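Local coordinates for protein LupI (Flavobacterium sp. YS-80-122, PDB 6IY4) that probably inhibits a metalloendopeptidase, a psychrophilic marine protease, as a small periplasmic beta-barrel protein of the Inh family, at residues D20-F32 with C38-P52. Residues are numbered along the deposited sequence; the frame is centred on the assembly and turned at random.
Sequences DACTVTLKKDRTF and CLQAWLGRTPTTWSP. Unlike the reference sequence in segment 20-32: L26 (reference Ser).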
# COMPACT_ATOMS: atom_id res chain seq x y z
N ASP A 20 11.25 -8.97 5.92
CA ASP A 20 10.90 -7.70 6.60
C ASP A 20 9.51 -7.28 6.09
O ASP A 20 9.41 -6.42 5.19
CB ASP A 20 11.99 -6.64 6.38
CG ASP A 20 11.67 -5.35 7.10
OD1 ASP A 20 10.73 -5.37 7.94
OD2 ASP A 20 12.33 -4.32 6.78
N ALA A 21 8.48 -7.95 6.56
CA ALA A 21 7.10 -7.78 6.04
C ALA A 21 6.25 -7.16 7.14
O ALA A 21 6.43 -7.44 8.35
CB ALA A 21 6.53 -9.09 5.58
N CYS A 22 5.28 -6.35 6.74
CA CYS A 22 4.43 -5.60 7.69
C CYS A 22 2.98 -5.83 7.31
O CYS A 22 2.66 -5.63 6.15
CB CYS A 22 4.80 -4.13 7.58
SG CYS A 22 3.79 -2.99 8.56
N THR A 23 2.14 -6.28 8.23
CA THR A 23 0.70 -6.48 7.99
C THR A 23 -0.02 -5.21 8.44
O THR A 23 0.15 -4.82 9.65
CB THR A 23 0.20 -7.74 8.70
OG1 THR A 23 1.01 -8.82 8.24
CG2 THR A 23 -1.27 -8.01 8.41
N VAL A 24 -0.88 -4.66 7.59
CA VAL A 24 -1.60 -3.38 7.80
C VAL A 24 -3.05 -3.64 7.43
O VAL A 24 -3.28 -4.24 6.39
CB VAL A 24 -1.02 -2.26 6.94
CG1 VAL A 24 -1.78 -0.95 7.15
CG2 VAL A 24 0.46 -2.07 7.19
N THR A 25 -3.98 -3.14 8.22
CA THR A 25 -5.39 -3.12 7.80
C THR A 25 -5.69 -1.86 6.99
O THR A 25 -5.41 -0.74 7.47
CB THR A 25 -6.34 -3.15 9.00
OG1 THR A 25 -6.02 -4.28 9.79
CG2 THR A 25 -7.76 -3.23 8.52
N LEU A 26 -6.26 -2.06 5.81
CA LEU A 26 -6.89 -1.00 4.99
C LEU A 26 -8.35 -0.97 5.41
O LEU A 26 -9.06 -1.92 5.15
CB LEU A 26 -6.72 -1.24 3.50
CG LEU A 26 -5.44 -0.70 2.89
CD1 LEU A 26 -4.18 -1.39 3.46
CD2 LEU A 26 -5.49 -0.85 1.37
N LYS A 27 -8.67 0.05 6.20
CA LYS A 27 -10.03 0.21 6.77
C LYS A 27 -11.00 0.63 5.65
O LYS A 27 -10.63 1.36 4.74
CB LYS A 27 -9.92 1.17 7.95
CG LYS A 27 -9.03 0.68 9.07
CD LYS A 27 -9.39 1.24 10.42
CE LYS A 27 -8.41 2.27 10.92
NZ LYS A 27 -8.70 2.59 12.34
N LYS A 28 -12.25 0.22 5.77
CA LYS A 28 -13.32 0.50 4.77
C LYS A 28 -13.52 2.00 4.53
O LYS A 28 -13.93 2.34 3.40
CB LYS A 28 -14.61 -0.17 5.23
CG LYS A 28 -14.60 -1.67 4.95
CD LYS A 28 -15.96 -2.34 5.04
CE LYS A 28 -16.85 -2.01 3.87
NZ LYS A 28 -17.82 -3.10 3.61
N ASP A 29 -13.14 2.84 5.48
CA ASP A 29 -13.27 4.32 5.39
C ASP A 29 -12.01 4.96 4.78
O ASP A 29 -11.82 6.18 4.87
CB ASP A 29 -13.60 4.90 6.76
CG ASP A 29 -12.44 4.91 7.72
OD1 ASP A 29 -11.38 4.31 7.40
OD2 ASP A 29 -12.56 5.56 8.76
N ARG A 30 -11.16 4.13 4.17
CA ARG A 30 -9.98 4.54 3.37
C ARG A 30 -8.88 5.12 4.28
O ARG A 30 -8.06 5.86 3.79
CB ARG A 30 -10.44 5.43 2.21
CG ARG A 30 -11.25 4.66 1.17
CD ARG A 30 -11.38 5.36 -0.15
NE ARG A 30 -11.96 6.68 0.06
CZ ARG A 30 -11.28 7.84 0.06
NH1 ARG A 30 -9.97 7.88 -0.17
NH2 ARG A 30 -11.91 8.97 0.31
N THR A 31 -8.78 4.68 5.53
CA THR A 31 -7.64 4.89 6.41
C THR A 31 -6.95 3.56 6.64
O THR A 31 -7.30 2.56 6.00
CB THR A 31 -8.06 5.54 7.72
OG1 THR A 31 -8.96 4.67 8.41
CG2 THR A 31 -8.76 6.84 7.43
N PHE A 32 -5.92 3.60 7.47
CA PHE A 32 -5.11 2.42 7.81
C PHE A 32 -5.08 2.20 9.31
O PHE A 32 -5.21 3.14 10.04
CB PHE A 32 -3.66 2.62 7.43
CG PHE A 32 -3.42 2.99 5.98
CD1 PHE A 32 -3.31 2.01 5.01
CD2 PHE A 32 -3.26 4.32 5.62
CE1 PHE A 32 -3.05 2.37 3.70
CE2 PHE A 32 -3.00 4.67 4.31
CZ PHE A 32 -2.86 3.69 3.36
N CYS A 38 5.02 1.39 9.55
CA CYS A 38 6.14 0.60 8.98
C CYS A 38 6.53 1.10 7.59
O CYS A 38 7.70 0.97 7.21
CB CYS A 38 5.82 -0.87 8.84
SG CYS A 38 4.42 -1.21 7.73
N LEU A 39 5.61 1.69 6.85
CA LEU A 39 5.90 2.12 5.46
C LEU A 39 6.83 3.33 5.46
O LEU A 39 7.43 3.57 4.41
CB LEU A 39 4.61 2.44 4.71
CG LEU A 39 3.60 1.30 4.62
CD1 LEU A 39 2.41 1.73 3.74
CD2 LEU A 39 4.20 0.03 4.05
N GLN A 40 7.01 4.01 6.60
CA GLN A 40 7.97 5.14 6.76
C GLN A 40 9.39 4.67 6.39
O GLN A 40 10.16 5.45 5.87
CB GLN A 40 7.92 5.64 8.21
CG GLN A 40 8.84 6.83 8.52
CD GLN A 40 10.21 6.46 9.03
OE1 GLN A 40 10.56 5.29 9.20
NE2 GLN A 40 11.01 7.47 9.31
N ALA A 41 9.73 3.43 6.64
CA ALA A 41 11.07 2.89 6.33
C ALA A 41 11.26 2.84 4.81
O ALA A 41 12.43 2.80 4.35
CB ALA A 41 11.23 1.52 6.93
N TRP A 42 10.17 2.85 4.04
CA TRP A 42 10.24 2.47 2.60
C TRP A 42 9.83 3.64 1.69
O TRP A 42 10.27 3.69 0.52
CB TRP A 42 9.35 1.25 2.35
CG TRP A 42 9.78 0.02 3.09
CD1 TRP A 42 11.06 -0.35 3.41
CD2 TRP A 42 8.94 -1.04 3.58
NE1 TRP A 42 11.06 -1.55 4.05
CE2 TRP A 42 9.78 -1.99 4.20
CE3 TRP A 42 7.57 -1.27 3.58
CZ2 TRP A 42 9.29 -3.15 4.80
CZ3 TRP A 42 7.09 -2.41 4.18
CH2 TRP A 42 7.93 -3.34 4.78
N LEU A 43 8.95 4.51 2.16
CA LEU A 43 8.38 5.60 1.35
C LEU A 43 8.84 6.93 1.94
O LEU A 43 8.88 7.04 3.19
CB LEU A 43 6.85 5.47 1.36
CG LEU A 43 6.26 4.18 0.80
CD1 LEU A 43 4.76 4.16 0.98
CD2 LEU A 43 6.63 3.98 -0.66
N GLY A 44 9.04 7.91 1.07
CA GLY A 44 9.36 9.30 1.45
C GLY A 44 8.21 9.97 2.19
O GLY A 44 8.45 10.75 3.13
N ARG A 45 6.99 9.62 1.81
CA ARG A 45 5.75 10.23 2.34
C ARG A 45 4.97 9.12 3.02
O ARG A 45 4.65 8.18 2.32
CB ARG A 45 5.01 10.88 1.18
CG ARG A 45 3.90 11.79 1.66
CD ARG A 45 3.00 12.25 0.53
NE ARG A 45 3.77 12.99 -0.46
CZ ARG A 45 4.28 14.22 -0.28
NH1 ARG A 45 4.12 14.87 0.88
NH2 ARG A 45 4.93 14.80 -1.27
N THR A 46 4.73 9.19 4.32
CA THR A 46 3.96 8.17 5.04
C THR A 46 2.47 8.29 4.66
O THR A 46 1.91 9.36 4.77
CB THR A 46 4.12 8.36 6.55
OG1 THR A 46 5.50 8.08 6.83
CG2 THR A 46 3.23 7.42 7.32
N PRO A 47 1.80 7.21 4.21
CA PRO A 47 0.40 7.31 3.82
C PRO A 47 -0.58 7.42 4.99
O PRO A 47 -0.31 6.78 6.04
CB PRO A 47 0.14 5.95 3.14
CG PRO A 47 1.46 5.29 2.98
CD PRO A 47 2.36 5.86 4.03
N THR A 48 -1.60 8.25 4.84
CA THR A 48 -2.69 8.37 5.85
C THR A 48 -4.00 7.90 5.25
O THR A 48 -4.90 7.55 6.04
CB THR A 48 -2.80 9.80 6.39
OG1 THR A 48 -3.05 10.70 5.30
CG2 THR A 48 -1.55 10.22 7.13
N THR A 49 -4.18 7.93 3.92
CA THR A 49 -5.40 7.42 3.29
C THR A 49 -5.03 6.67 2.01
O THR A 49 -3.86 6.63 1.63
CB THR A 49 -6.44 8.49 3.00
OG1 THR A 49 -5.93 9.41 2.02
CG2 THR A 49 -6.81 9.26 4.25
N TRP A 50 -6.03 6.01 1.45
CA TRP A 50 -5.83 5.26 0.20
C TRP A 50 -7.06 5.41 -0.67
O TRP A 50 -8.14 5.67 -0.18
CB TRP A 50 -5.49 3.80 0.50
CG TRP A 50 -6.50 3.08 1.34
CD1 TRP A 50 -6.54 2.96 2.70
CD2 TRP A 50 -7.60 2.30 0.83
NE1 TRP A 50 -7.60 2.20 3.07
CE2 TRP A 50 -8.27 1.76 1.95
CE3 TRP A 50 -8.10 2.02 -0.44
CZ2 TRP A 50 -9.40 0.96 1.83
CZ3 TRP A 50 -9.21 1.19 -0.57
CH2 TRP A 50 -9.86 0.68 0.55
N SER A 51 -6.88 5.14 -1.97
CA SER A 51 -7.99 5.21 -2.93
C SER A 51 -7.74 4.26 -4.07
O SER A 51 -6.69 4.32 -4.71
CB SER A 51 -8.15 6.61 -3.44
OG SER A 51 -9.36 6.71 -4.18
N PRO A 52 -8.69 3.39 -4.38
CA PRO A 52 -8.51 2.47 -5.50
C PRO A 52 -8.67 3.23 -6.81
O PRO A 52 -9.34 4.25 -6.84
CB PRO A 52 -9.63 1.43 -5.35
CG PRO A 52 -10.52 1.94 -4.26
CD PRO A 52 -9.98 3.22 -3.70
O HOH W 1 -4.75 6.21 8.40
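Three hydrogen bonds join R30 and T31 to W50. W50 N donates to R30 O, and R30 NH1 returns a bond of 2.9 Å to W50 O, fairly straight at 159° and met almost in the guanidinium plane. With its CG lodged between backbone N and carbonyl carbon (chi1 57°), W50 lays its indole against the K27–R30 turn, CZ2 3.2 Å from K27 O. Just after the turn, NE1 donates to T31 O at 3.0 Å. K27 N grips that oxygen from the opposite face. A water accepts from F32 N and donates to T48 O.

CH-pi contacts sandwich the indole: R30 CA lies 3.7 Å from the five-membered ring centroid, L26 CG 3.8 Å over the other face. W50 CD1 sits over one face of the F32 ring, 3.7 Å from CE1, in a pair neither stacked nor edge-to-face. F32 CE2 packs on P47 CB at 3.6 Å.

Covalently, the C22–C38 disulfide (chi3 -89°) ties strand 22-26 to the 3-10 segment; nearby, the W42 ring edge meets D20 O, CZ2 to O 3.3 Å.

With an alanine at W50 the NE1 donor is lost, and a gap would probably open between L26 and R30. The buried indole, its N-H satisfied and both faces covered, thus links the turn to strand 49-53, consistent with closure of the Inh barrel.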